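Local coordinates for alginate lyase (Paenibacillus sp. FPU-7, PDB 6KFN), which cleaves the polysaccharide alginate, probably by beta-elimination, at residues G124-T138 and A165-V179. Sequence-based numbering, arbitrary orientation.
Sequences GSSDNIIRNSHIYNT and ADRNVISGVRIGPGV
In one of the two conformers of R174, its CD lies over one face of the H134 imidazole, 4.0 Å from the ring centroid, a CH-pi contact; Y136 CD1 covers the opposite face, and at the edge NE2 donates to G176 O (2.8 Å), in the ring plane. With CG anti to the backbone N (chi1 -175°), the ring leans over the next coil. These are successive coils of a right-handed beta-helix: strands 129-131 and 169-171 run parallel, 8° apart, in register from I129-V169 to R131-S171. Inward, I130 CG2 packs on I170 CG1, within a core that strands 119-122 and 149-151 help line. At the turn before these strands, the buried N128 and N168 lie side by side, amide planes 7° apart, joined by a hydrogen bond as in the asparagine ladders of beta-helices. N168 OD1 accepts from both N128 N and N128 ND2, while N168 ND2 reaches S125 O (2.9 Å) within its own amide plane; N128 OD1 in turn accepts from V104 N, one coil back. A leucine in place of N168 would probably leave S125 O and N128 N without these partners inside the coil. Outside, R167 grips D127 side-on, NE to OD1 and NH2 to OD2, both 2.9 Å.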
loop_
_atom_site.group_PDB
_atom_site.type_symbol
_atom_site.label_atom_id
_atom_site.label_comp_id
_atom_site.label_asym_id
_atom_site.label_seq_id
_atom_site.Cartn_x
_atom_site.Cartn_y
_atom_site.Cartn_z
ATOM N N GLY A 124 4.211 -10.771 -8.758
ATOM C CA GLY A 124 3.277 -11.857 -8.493
ATOM C C GLY A 124 2.788 -11.954 -7.058
ATOM O O GLY A 124 2.020 -12.869 -6.761
ATOM N N SER A 125 3.183 -11.047 -6.184
ATOM C CA SER A 125 2.786 -11.119 -4.776
ATOM C C SER A 125 1.282 -11.010 -4.652
ATOM O O SER A 125 0.709 -9.979 -5.017
ATOM C CB SER A 125 3.427 -9.955 -4.003
ATOM O OG SER A 125 4.825 -10.105 -3.892
ATOM N N SER A 126 0.644 -12.063 -4.117
ATOM C CA SER A 126 -0.794 -12.207 -4.150
ATOM C C SER A 126 -1.345 -12.667 -2.807
ATOM O O SER A 126 -0.658 -13.260 -1.975
ATOM C CB SER A 126 -1.190 -13.198 -5.244
ATOM O OG SER A 126 -0.812 -12.752 -6.531
ATOM N N ASP A 127 -2.650 -12.417 -2.625
ATOM C CA ASP A 127 -3.359 -12.920 -1.457
ATOM C C ASP A 127 -2.768 -12.384 -0.157
ATOM O O ASP A 127 -2.775 -13.064 0.868
ATOM C CB ASP A 127 -3.456 -14.455 -1.431
ATOM C CG ASP A 127 -4.103 -14.966 -2.693
ATOM O OD1 ASP A 127 -5.320 -14.690 -2.880
ATOM O OD2 ASP A 127 -3.415 -15.627 -3.520
ATOM N N ASN A 128 -2.269 -11.147 -0.200
ATOM C CA ASN A 128 -1.717 -10.481 0.974
ATOM C C ASN A 128 -2.739 -9.493 1.524
ATOM O O ASN A 128 -3.701 -9.134 0.848
ATOM C CB ASN A 128 -0.442 -9.750 0.605
ATOM C CG ASN A 128 0.570 -10.676 -0.051
ATOM O OD1 ASN A 128 1.084 -11.580 0.615
ATOM N ND2 ASN A 128 0.883 -10.457 -1.315
ATOM N N ILE A 129 -2.508 -9.039 2.759
ATOM C CA ILE A 129 -3.338 -7.997 3.355
ATOM C C ILE A 129 -2.456 -7.029 4.122
ATOM O O ILE A 129 -1.537 -7.443 4.814
ATOM C CB ILE A 129 -4.460 -8.571 4.236
ATOM C CG1 ILE A 129 -5.397 -7.463 4.750
ATOM C CG2 ILE A 129 -3.938 -9.441 5.341
ATOM C CD1 ILE A 129 -6.723 -7.968 5.208
ATOM N N ILE A 130 -2.775 -5.756 4.009
ATOM C CA ILE A 130 -2.318 -4.742 4.938
ATOM C C ILE A 130 -3.549 -4.129 5.580
ATOM O O ILE A 130 -4.461 -3.664 4.891
ATOM C CB ILE A 130 -1.368 -3.706 4.308
ATOM C CG1 ILE A 130 -0.912 -2.713 5.380
ATOM C CG2 ILE A 130 -1.947 -3.012 3.087
ATOM C CD1 ILE A 130 0.283 -1.872 4.993
ATOM N N ARG A 131 -3.573 -4.146 6.921
ATOM C CA ARG A 131 -4.716 -3.680 7.661
ATOM C C ARG A 131 -4.269 -2.848 8.852
ATOM O O ARG A 131 -3.164 -3.008 9.382
ATOM C CB ARG A 131 -5.615 -4.824 8.086
ATOM C CG ARG A 131 -5.021 -5.778 9.057
ATOM C CD ARG A 131 -6.118 -6.547 9.774
ATOM N NE ARG A 131 -6.460 -7.736 9.043
ATOM C CZ ARG A 131 -5.771 -8.858 9.142
ATOM N NH1 ARG A 131 -4.716 -8.911 9.906
ATOM N NH2 ARG A 131 -6.128 -9.903 8.443
ATOM N N ASN A 132 -5.155 -1.966 9.291
ATOM C CA ASN A 132 -4.995 -1.279 10.578
ATOM C C ASN A 132 -3.610 -0.625 10.676
ATOM O O ASN A 132 -2.899 -0.776 11.661
ATOM C CB ASN A 132 -5.203 -2.237 11.751
ATOM C CG ASN A 132 -6.510 -2.952 11.688
ATOM O OD1 ASN A 132 -7.511 -2.383 11.249
ATOM N ND2 ASN A 132 -6.526 -4.213 12.126
ATOM N N SER A 133 -3.239 0.105 9.623
ATOM C CA SER A 133 -1.910 0.672 9.492
ATOM C C SER A 133 -2.024 2.119 9.022
ATOM O O SER A 133 -3.049 2.521 8.503
ATOM C CB SER A 133 -1.072 -0.148 8.480
ATOM O OG SER A 133 -0.827 -1.471 8.970
ATOM N N HIS A 134 -0.934 2.873 9.182
ATOM C CA HIS A 134 -0.858 4.273 8.761
ATOM C C HIS A 134 0.398 4.451 7.942
ATOM O O HIS A 134 1.498 4.153 8.427
ATOM C CB HIS A 134 -0.839 5.190 9.981
ATOM C CG HIS A 134 -0.885 6.665 9.655
ATOM N ND1 HIS A 134 -0.557 7.614 10.594
ATOM C CD2 HIS A 134 -1.216 7.341 8.539
ATOM C CE1 HIS A 134 -0.711 8.815 10.058
ATOM N NE2 HIS A 134 -1.101 8.678 8.806
ATOM N N ILE A 135 0.242 4.966 6.709
ATOM C CA ILE A 135 1.332 5.268 5.818
ATOM C C ILE A 135 1.300 6.771 5.561
ATOM O O ILE A 135 0.254 7.302 5.172
ATOM C CB ILE A 135 1.203 4.505 4.479
ATOM C CG1 ILE A 135 1.179 2.994 4.717
ATOM C CG2 ILE A 135 2.288 4.913 3.519
ATOM C CD1 ILE A 135 0.695 2.189 3.529
ATOM N N TYR A 136 2.428 7.455 5.775
ATOM C CA TYR A 136 2.471 8.898 5.581
ATOM C C TYR A 136 3.893 9.294 5.219
ATOM O O TYR A 136 4.835 8.522 5.384
ATOM C CB TYR A 136 1.910 9.641 6.827
ATOM C CG TYR A 136 2.657 9.427 8.117
ATOM C CD1 TYR A 136 2.410 8.314 8.916
ATOM C CD2 TYR A 136 3.559 10.370 8.581
ATOM C CE1 TYR A 136 3.065 8.140 10.128
ATOM C CE2 TYR A 136 4.214 10.208 9.782
ATOM C CZ TYR A 136 3.972 9.104 10.568
ATOM O OH TYR A 136 4.627 8.973 11.762
ATOM N N ASN A 137 4.062 10.520 4.705
ATOM C CA ASN A 137 5.397 11.058 4.416
ATOM C C ASN A 137 6.205 10.119 3.511
ATOM O O ASN A 137 7.256 9.592 3.884
ATOM C CB ASN A 137 6.174 11.370 5.701
ATOM C CG ASN A 137 5.615 12.517 6.426
ATOM O OD1 ASN A 137 4.653 13.136 6.024
ATOM N ND2 ASN A 137 6.195 12.772 7.609
ATOM N N THR A 138 5.700 9.966 2.285
ATOM C CA THR A 138 6.364 9.192 1.226
ATOM C C THR A 138 6.749 10.119 0.092
ATOM O O THR A 138 6.287 11.258 0.012
ATOM C CB THR A 138 5.451 8.079 0.706
ATOM O OG1 THR A 138 4.262 8.675 0.196
ATOM C CG2 THR A 138 5.051 7.091 1.795
ATOM N N ALA A 165 0.072 -9.422 -9.372
ATOM C CA ALA A 165 0.044 -9.185 -7.932
ATOM C C ALA A 165 -1.426 -9.033 -7.557
ATOM O O ALA A 165 -1.991 -7.933 -7.565
ATOM C CB ALA A 165 0.853 -7.934 -7.591
ATOM N N ASP A 166 -2.068 -10.181 -7.293
ATOM C CA ASP A 166 -3.511 -10.311 -7.346
ATOM C C ASP A 166 -4.133 -10.536 -5.968
ATOM O O ASP A 166 -3.523 -11.112 -5.061
ATOM C CB ASP A 166 -3.890 -11.462 -8.265
ATOM C CG ASP A 166 -3.595 -11.152 -9.765
ATOM O OD1 ASP A 166 -3.250 -10.011 -10.102
ATOM O OD2 ASP A 166 -3.722 -12.071 -10.603
ATOM N N ARG A 167 -5.398 -10.109 -5.851
ATOM C CA ARG A 167 -6.207 -10.385 -4.676
ATOM C C ARG A 167 -5.587 -9.837 -3.393
ATOM O O ARG A 167 -5.805 -10.366 -2.311
ATOM C CB ARG A 167 -6.558 -11.886 -4.545
ATOM C CG ARG A 167 -7.282 -12.434 -5.765
ATOM C CD ARG A 167 -7.462 -13.976 -5.671
ATOM N NE ARG A 167 -6.197 -14.669 -5.596
ATOM C CZ ARG A 167 -5.333 -14.852 -6.580
ATOM N NH1 ARG A 167 -5.690 -14.645 -7.842
ATOM N NH2 ARG A 167 -4.115 -15.272 -6.321
ATOM N N ASN A 168 -4.840 -8.740 -3.509
ATOM C CA ASN A 168 -4.314 -8.077 -2.331
ATOM C C ASN A 168 -5.364 -7.150 -1.747
ATOM O O ASN A 168 -6.146 -6.532 -2.457
ATOM C CB ASN A 168 -3.031 -7.314 -2.682
ATOM C CG ASN A 168 -1.940 -8.264 -3.106
ATOM O OD1 ASN A 168 -1.563 -9.154 -2.331
ATOM N ND2 ASN A 168 -1.402 -8.091 -4.311
ATOM N N VAL A 169 -5.380 -7.098 -0.408
ATOM C CA VAL A 169 -6.385 -6.389 0.356
ATOM C C VAL A 169 -5.741 -5.290 1.181
ATOM O O VAL A 169 -4.754 -5.527 1.883
ATOM C CB VAL A 169 -7.176 -7.356 1.247
ATOM C CG1 VAL A 169 -8.192 -6.623 2.103
ATOM C CG2 VAL A 169 -7.855 -8.450 0.400
ATOM N N ILE A 170 -6.345 -4.108 1.130
ATOM C CA ILE A 170 -5.971 -2.937 1.886
ATOM C C ILE A 170 -7.198 -2.587 2.721
ATOM O O ILE A 170 -8.233 -2.236 2.150
ATOM C CB ILE A 170 -5.586 -1.784 0.943
ATOM C CG1 ILE A 170 -4.351 -2.168 0.077
ATOM C CG2 ILE A 170 -5.378 -0.490 1.721
ATOM C CD1 ILE A 170 -4.249 -1.513 -1.210
ATOM N N SER A 171 -7.131 -2.772 4.051
ATOM C CA SER A 171 -8.325 -2.741 4.890
ATOM C C SER A 171 -8.092 -1.938 6.147
ATOM O O SER A 171 -7.218 -2.262 6.942
ATOM C CB SER A 171 -8.732 -4.169 5.254
ATOM O OG SER A 171 -9.875 -4.186 6.024
ATOM N N GLY A 172 -8.869 -0.874 6.358
ATOM C CA GLY A 172 -8.715 -0.117 7.584
ATOM C C GLY A 172 -7.383 0.594 7.687
ATOM O O GLY A 172 -6.785 0.648 8.771
ATOM N N VAL A 173 -6.886 1.123 6.580
ATOM C CA VAL A 173 -5.613 1.835 6.542
ATOM C C VAL A 173 -5.862 3.330 6.455
ATOM O O VAL A 173 -6.777 3.777 5.786
ATOM C CB VAL A 173 -4.734 1.300 5.368
ATOM C CG1 VAL A 173 -3.371 1.980 5.201
ATOM C CG2 VAL A 173 -4.493 -0.213 5.556
ATOM N N ARG A 174 -4.998 4.092 7.086
ATOM C CA ARG A 174 -4.959 5.539 6.943
ATOM C C ARG A 174 -3.757 5.880 6.086
ATOM O O ARG A 174 -2.655 5.427 6.365
ATOM C CB ARG A 174 -4.792 6.197 8.307
ATOM C CG ARG A 174 -5.000 7.700 8.290
ATOM C CD ARG A 174 -4.866 8.221 9.729
ATOM N NE ARG A 174 -6.101 7.966 10.444
ATOM C CZ ARG A 174 -7.197 8.720 10.356
ATOM N NH1 ARG A 174 -7.215 9.827 9.622
ATOM N NH2 ARG A 174 -8.297 8.363 10.999
ATOM N N ILE A 175 -3.980 6.649 5.036
ATOM C CA ILE A 175 -2.927 7.025 4.116
ATOM C C ILE A 175 -2.899 8.547 4.046
ATOM O O ILE A 175 -3.949 9.177 3.895
ATOM C CB ILE A 175 -3.053 6.378 2.728
ATOM C CG1 ILE A 175 -3.293 4.879 2.883
ATOM C CG2 ILE A 175 -1.828 6.673 1.890
ATOM C CD1 ILE A 175 -3.583 4.152 1.583
ATOM N N GLY A 176 -1.700 9.119 4.153
ATOM C CA GLY A 176 -1.526 10.553 4.238
ATOM C C GLY A 176 -1.460 11.006 5.676
ATOM O O GLY A 176 -1.722 10.223 6.599
ATOM N N PRO A 177 -1.136 12.266 5.914
ATOM C CA PRO A 177 -0.745 13.265 4.920
ATOM C C PRO A 177 0.694 12.994 4.440
ATOM O O PRO A 177 1.360 12.055 4.852
ATOM C CB PRO A 177 -0.870 14.565 5.690
ATOM C CG PRO A 177 -0.385 14.185 7.082
ATOM C CD PRO A 177 -0.963 12.783 7.294
ATOM N N GLY A 178 1.171 13.871 3.546
ATOM C CA GLY A 178 2.550 13.782 3.105
ATOM C C GLY A 178 2.867 12.640 2.177
ATOM O O GLY A 178 4.039 12.366 1.941
ATOM N N VAL A 179 1.837 11.968 1.650
ATOM C CA VAL A 179 2.023 10.980 0.598
ATOM C C VAL A 179 1.987 11.736 -0.718
ATOM O O VAL A 179 1.006 12.387 -1.086
ATOM C CB VAL A 179 0.958 9.877 0.720
ATOM C CG1 VAL A 179 0.948 8.996 -0.520
ATOM C CG2 VAL A 179 1.228 9.077 1.978
HETATM O O HOH W 1 -5.745 -11.185 0.823
HETATM O O HOH W 2 -9.153 -6.129 8.119
HETATM O O HOH W 3 -8.372 0.357 11.327
HETATM O O HOH W 4 -5.784 2.709 10.654
#